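Local atomic coordinates of conserved hypothetical protein yffB (Pseudomonas aeruginosa, PDB entry 1RW1), a protein that probably acts as a glutathione-dependent thiol reductase of the ArsC family, built on a thioredoxin fold. Residues A[2-16]-A[91-104]. Numbering follows the deposited sequence.
Sequences YVLYGIKACDTMKKA and RPVLELGGRTLVGF
Pro92, which follows a cis peptide bond, is wedged between strand 2-6 and helix 11-22: its CB lies 3.5 Å from Leu4 CD1 and 3.6 Å from the selenium (SE) of selenomethionine Met13, while its CG rests against Ala16 CB. Leu4 reaches the ring because its CG stands anti to the backbone N (chi1 -169°), and Tyr109 of helix 106-113 packs on both residues. Phe104 adds to this tight part, its ring face making a CH-pi contact with Ala16 CA, 3.9 Å from the centroid. Beside it, strands 2-6 and 93-95 run antiparallel, joined by paired backbone bonds at Val3-Glu95 and Tyr5-Val93. On their other face Tyr5 OH meets the Glu95 carboxylate, in one of two conformers, at a doubtfully short distance. A cis-proline just before a sheet strand, close to the start of the first helix, is a hallmark of the thioredoxin fold; here the preceding Arg91 reaches Cys10. Cys10 is the N-cap residue of helix 11-22, and its SG accepts from Met13 N and, at 3.3 Å, from Arg91 NE, lying in the guanidinium plane. Ile7 CD1 covers one guanidinium face. Packing thins toward partly exposed Tyr2, whose ring edge meets Leu96 O and whose CD1 stays 4.2 Å from Leu96 CD2.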
# COMPACT_ATOMS: atom_id res chain seq x y z
N TYR A 2 9.21 -10.44 6.20
CA TYR A 2 8.22 -9.88 5.30
C TYR A 2 7.29 -8.97 6.11
O TYR A 2 6.96 -9.27 7.27
CB TYR A 2 7.41 -11.02 4.70
CG TYR A 2 8.24 -11.98 3.89
CD1 TYR A 2 9.17 -11.53 2.97
CD2 TYR A 2 8.10 -13.36 4.04
CE1 TYR A 2 9.93 -12.42 2.22
CE2 TYR A 2 8.84 -14.25 3.29
CZ TYR A 2 9.75 -13.77 2.38
OH TYR A 2 10.50 -14.66 1.64
N VAL A 3 6.84 -7.90 5.47
CA VAL A 3 5.98 -6.92 6.15
C VAL A 3 4.82 -6.57 5.23
O VAL A 3 5.02 -6.19 4.07
CB VAL A 3 6.74 -5.63 6.54
CG1 VAL A 3 5.83 -4.73 7.37
CG2 VAL A 3 8.01 -5.97 7.31
N LEU A 4 3.60 -6.71 5.74
CA LEU A 4 2.37 -6.40 5.04
C LEU A 4 1.81 -5.10 5.61
O LEU A 4 1.59 -5.01 6.82
CB LEU A 4 1.37 -7.54 5.23
CG LEU A 4 0.13 -7.46 4.33
CD1 LEU A 4 0.48 -7.78 2.88
CD2 LEU A 4 -0.93 -8.42 4.85
N TYR A 5 1.53 -4.14 4.75
CA TYR A 5 1.06 -2.81 5.15
C TYR A 5 -0.37 -2.62 4.69
O TYR A 5 -0.70 -2.83 3.51
CB TYR A 5 1.91 -1.73 4.48
CG TYR A 5 3.37 -1.73 4.85
CD1 TYR A 5 4.26 -2.60 4.29
CD2 TYR A 5 3.85 -0.83 5.78
CE1 TYR A 5 5.60 -2.58 4.62
CE2 TYR A 5 5.19 -0.80 6.13
CZ TYR A 5 6.07 -1.68 5.54
OH TYR A 5 7.41 -1.65 5.88
N GLY A 6 -1.22 -2.15 5.60
CA GLY A 6 -2.60 -1.84 5.27
C GLY A 6 -3.43 -1.67 6.52
O GLY A 6 -2.97 -1.08 7.50
N ILE A 7 -4.66 -2.17 6.49
CA ILE A 7 -5.60 -2.10 7.61
C ILE A 7 -6.30 -3.45 7.75
O ILE A 7 -6.13 -4.33 6.92
CB ILE A 7 -6.64 -0.95 7.41
CG1 ILE A 7 -7.58 -1.26 6.23
CG2 ILE A 7 -5.95 0.39 7.25
CD1 ILE A 7 -8.76 -0.31 6.11
N LYS A 8 -7.08 -3.61 8.81
CA LYS A 8 -7.82 -4.85 9.02
C LYS A 8 -9.09 -4.97 8.17
O LYS A 8 -9.33 -6.00 7.52
CB LYS A 8 -8.18 -4.97 10.51
CG LYS A 8 -6.98 -5.15 11.44
CD LYS A 8 -7.39 -4.99 12.92
CE LYS A 8 -6.22 -5.24 13.88
NZ LYS A 8 -6.54 -4.83 15.30
N ALA A 9 -9.91 -3.93 8.18
CA ALA A 9 -11.26 -3.99 7.63
C ALA A 9 -11.24 -3.58 6.16
O ALA A 9 -11.73 -2.52 5.77
CB ALA A 9 -12.20 -3.08 8.41
N CYS A 10 -10.69 -4.47 5.35
CA CYS A 10 -10.53 -4.25 3.93
C CYS A 10 -10.62 -5.61 3.26
O CYS A 10 -9.85 -6.49 3.62
CB CYS A 10 -9.18 -3.60 3.61
SG CYS A 10 -8.75 -3.55 1.86
N ASP A 11 -11.53 -5.79 2.31
CA ASP A 11 -11.65 -7.09 1.67
C ASP A 11 -10.38 -7.49 0.92
O ASP A 11 -10.05 -8.67 0.89
CB ASP A 11 -12.86 -7.15 0.77
CG ASP A 11 -14.15 -7.26 1.55
OD1 ASP A 11 -14.19 -7.79 2.70
OD2 ASP A 11 -15.19 -6.84 1.05
N THR A 12 -9.65 -6.55 0.32
CA THR A 12 -8.41 -6.90 -0.36
C THR A 12 -7.38 -7.40 0.64
O THR A 12 -6.68 -8.39 0.38
CB THR A 12 -7.89 -5.70 -1.15
OG1 THR A 12 -8.86 -5.36 -2.15
CG2 THR A 12 -6.65 -6.08 -1.92
N MSE A 13 -7.29 -6.74 1.80
CA MSE A 13 -6.40 -7.22 2.86
C MSE A 13 -6.79 -8.62 3.32
O MSE A 13 -5.93 -9.47 3.54
CB MSE A 13 -6.44 -6.28 4.06
CG MSE A 13 -5.88 -4.91 3.78
SE MSE A 13 -3.96 -4.94 3.41
CE MSE A 13 -3.36 -5.59 5.13
N LYS A 14 -8.09 -8.87 3.47
CA LYS A 14 -8.54 -10.18 3.93
C LYS A 14 -8.12 -11.26 2.93
O LYS A 14 -7.70 -12.37 3.32
CB LYS A 14 -10.06 -10.19 4.12
CG LYS A 14 -10.54 -9.31 5.23
CD LYS A 14 -12.04 -9.14 5.21
CE LYS A 14 -12.52 -7.97 6.02
NZ LYS A 14 -13.92 -7.63 5.68
N LYS A 15 -8.28 -10.97 1.65
CA LYS A 15 -7.92 -11.91 0.61
C LYS A 15 -6.42 -12.21 0.65
O LYS A 15 -6.00 -13.36 0.62
CB LYS A 15 -8.33 -11.35 -0.77
CG LYS A 15 -9.83 -11.23 -0.96
CD LYS A 15 -10.27 -10.25 -2.03
CE LYS A 15 -9.70 -10.50 -3.38
NZ LYS A 15 -10.38 -9.61 -4.36
N ALA A 16 -5.62 -11.15 0.70
CA ALA A 16 -4.17 -11.29 0.68
C ALA A 16 -3.68 -12.03 1.92
O ALA A 16 -2.79 -12.89 1.82
CB ALA A 16 -3.52 -9.92 0.60
N ARG A 91 -3.74 -0.85 -1.19
CA ARG A 91 -3.55 -1.99 -0.27
C ARG A 91 -3.48 -3.30 -1.08
O ARG A 91 -4.20 -3.45 -2.08
CB ARG A 91 -4.61 -2.03 0.80
CG ARG A 91 -4.57 -0.82 1.71
CD ARG A 91 -5.50 -0.94 2.88
NE ARG A 91 -6.91 -0.93 2.54
CZ ARG A 91 -7.71 0.12 2.65
NH1 ARG A 91 -7.26 1.31 3.00
NH2 ARG A 91 -9.00 -0.05 2.41
N PRO A 92 -2.84 -4.30 -0.48
CA PRO A 92 -1.72 -4.14 0.44
C PRO A 92 -0.49 -3.55 -0.19
O PRO A 92 -0.43 -3.40 -1.40
CB PRO A 92 -1.42 -5.59 0.88
CG PRO A 92 -2.46 -6.46 0.22
CD PRO A 92 -2.88 -5.68 -0.98
N VAL A 93 0.50 -3.25 0.64
CA VAL A 93 1.90 -3.25 0.20
C VAL A 93 2.57 -4.39 0.93
O VAL A 93 2.38 -4.56 2.14
CB VAL A 93 2.62 -1.91 0.45
CG1 VAL A 93 4.06 -2.00 0.01
CG2 VAL A 93 1.91 -0.78 -0.27
N LEU A 94 3.34 -5.21 0.21
CA LEU A 94 4.04 -6.34 0.80
C LEU A 94 5.51 -6.17 0.52
O LEU A 94 5.93 -6.17 -0.65
CB LEU A 94 3.53 -7.65 0.23
CG LEU A 94 4.28 -8.92 0.68
CD1 LEU A 94 4.21 -9.14 2.19
CD2 LEU A 94 3.71 -10.13 -0.05
N GLU A 95 6.31 -6.03 1.58
CA GLU A 95 7.76 -5.91 1.50
C GLU A 95 8.39 -7.29 1.57
O GLU A 95 8.17 -8.03 2.51
CB GLU A 95 8.26 -4.95 2.56
CG GLU A 95 7.89 -3.51 2.19
CD GLU A 95 8.43 -2.51 3.16
OE1 GLU A 95 8.77 -2.89 4.30
OE2 GLU A 95 8.52 -1.34 2.78
N LEU A 96 9.16 -7.61 0.54
CA LEU A 96 9.75 -8.92 0.35
C LEU A 96 11.25 -8.94 0.64
O LEU A 96 11.88 -9.99 0.59
CB LEU A 96 9.54 -9.36 -1.11
CG LEU A 96 8.09 -9.54 -1.52
CD1 LEU A 96 7.98 -9.63 -3.03
CD2 LEU A 96 7.48 -10.75 -0.85
N GLY A 97 11.83 -7.79 0.92
CA GLY A 97 13.26 -7.69 1.12
C GLY A 97 13.86 -6.71 0.13
O GLY A 97 14.04 -5.54 0.44
N GLY A 98 14.14 -7.17 -1.08
CA GLY A 98 14.69 -6.27 -2.08
C GLY A 98 13.64 -5.50 -2.87
O GLY A 98 13.98 -4.61 -3.65
N ARG A 99 12.36 -5.82 -2.66
CA ARG A 99 11.32 -5.24 -3.47
C ARG A 99 9.97 -5.41 -2.82
O ARG A 99 9.86 -6.06 -1.77
CB ARG A 99 11.32 -5.87 -4.86
CG ARG A 99 11.05 -7.36 -4.89
CD ARG A 99 10.99 -7.92 -6.31
NE ARG A 99 10.58 -9.32 -6.35
CZ ARG A 99 9.38 -9.74 -6.73
NH1 ARG A 99 8.43 -8.88 -7.11
NH2 ARG A 99 9.11 -11.04 -6.73
N THR A 100 8.97 -4.79 -3.43
CA THR A 100 7.63 -4.80 -2.86
C THR A 100 6.59 -5.13 -3.91
O THR A 100 6.79 -4.92 -5.12
CB THR A 100 7.26 -3.45 -2.20
OG1 THR A 100 7.25 -2.41 -3.18
CG2 THR A 100 8.30 -3.03 -1.20
N LEU A 101 5.46 -5.65 -3.44
CA LEU A 101 4.27 -5.83 -4.26
C LEU A 101 3.19 -4.86 -3.77
O LEU A 101 2.96 -4.74 -2.57
CB LEU A 101 3.75 -7.25 -4.18
CG LEU A 101 4.68 -8.32 -4.75
CD1 LEU A 101 4.13 -9.71 -4.50
CD2 LEU A 101 4.91 -8.11 -6.23
N VAL A 102 2.52 -4.21 -4.70
CA VAL A 102 1.43 -3.30 -4.41
C VAL A 102 0.15 -3.88 -4.99
O VAL A 102 0.10 -4.23 -6.16
CB VAL A 102 1.69 -1.91 -5.00
CG1 VAL A 102 0.52 -0.96 -4.70
CG2 VAL A 102 2.98 -1.32 -4.46
N GLY A 103 -0.88 -3.99 -4.16
CA GLY A 103 -2.09 -4.69 -4.53
C GLY A 103 -1.91 -6.19 -4.40
O GLY A 103 -0.82 -6.68 -4.10
N PHE A 104 -3.00 -6.92 -4.58
CA PHE A 104 -3.00 -8.36 -4.44
C PHE A 104 -3.33 -9.03 -5.75
O PHE A 104 -4.50 -9.05 -6.16
CB PHE A 104 -3.97 -8.81 -3.34
CG PHE A 104 -4.13 -10.31 -3.24
CD1 PHE A 104 -3.03 -11.15 -3.05
CD2 PHE A 104 -5.39 -10.89 -3.32
CE1 PHE A 104 -3.20 -12.52 -2.97
CE2 PHE A 104 -5.53 -12.26 -3.24
CZ PHE A 104 -4.45 -13.07 -3.05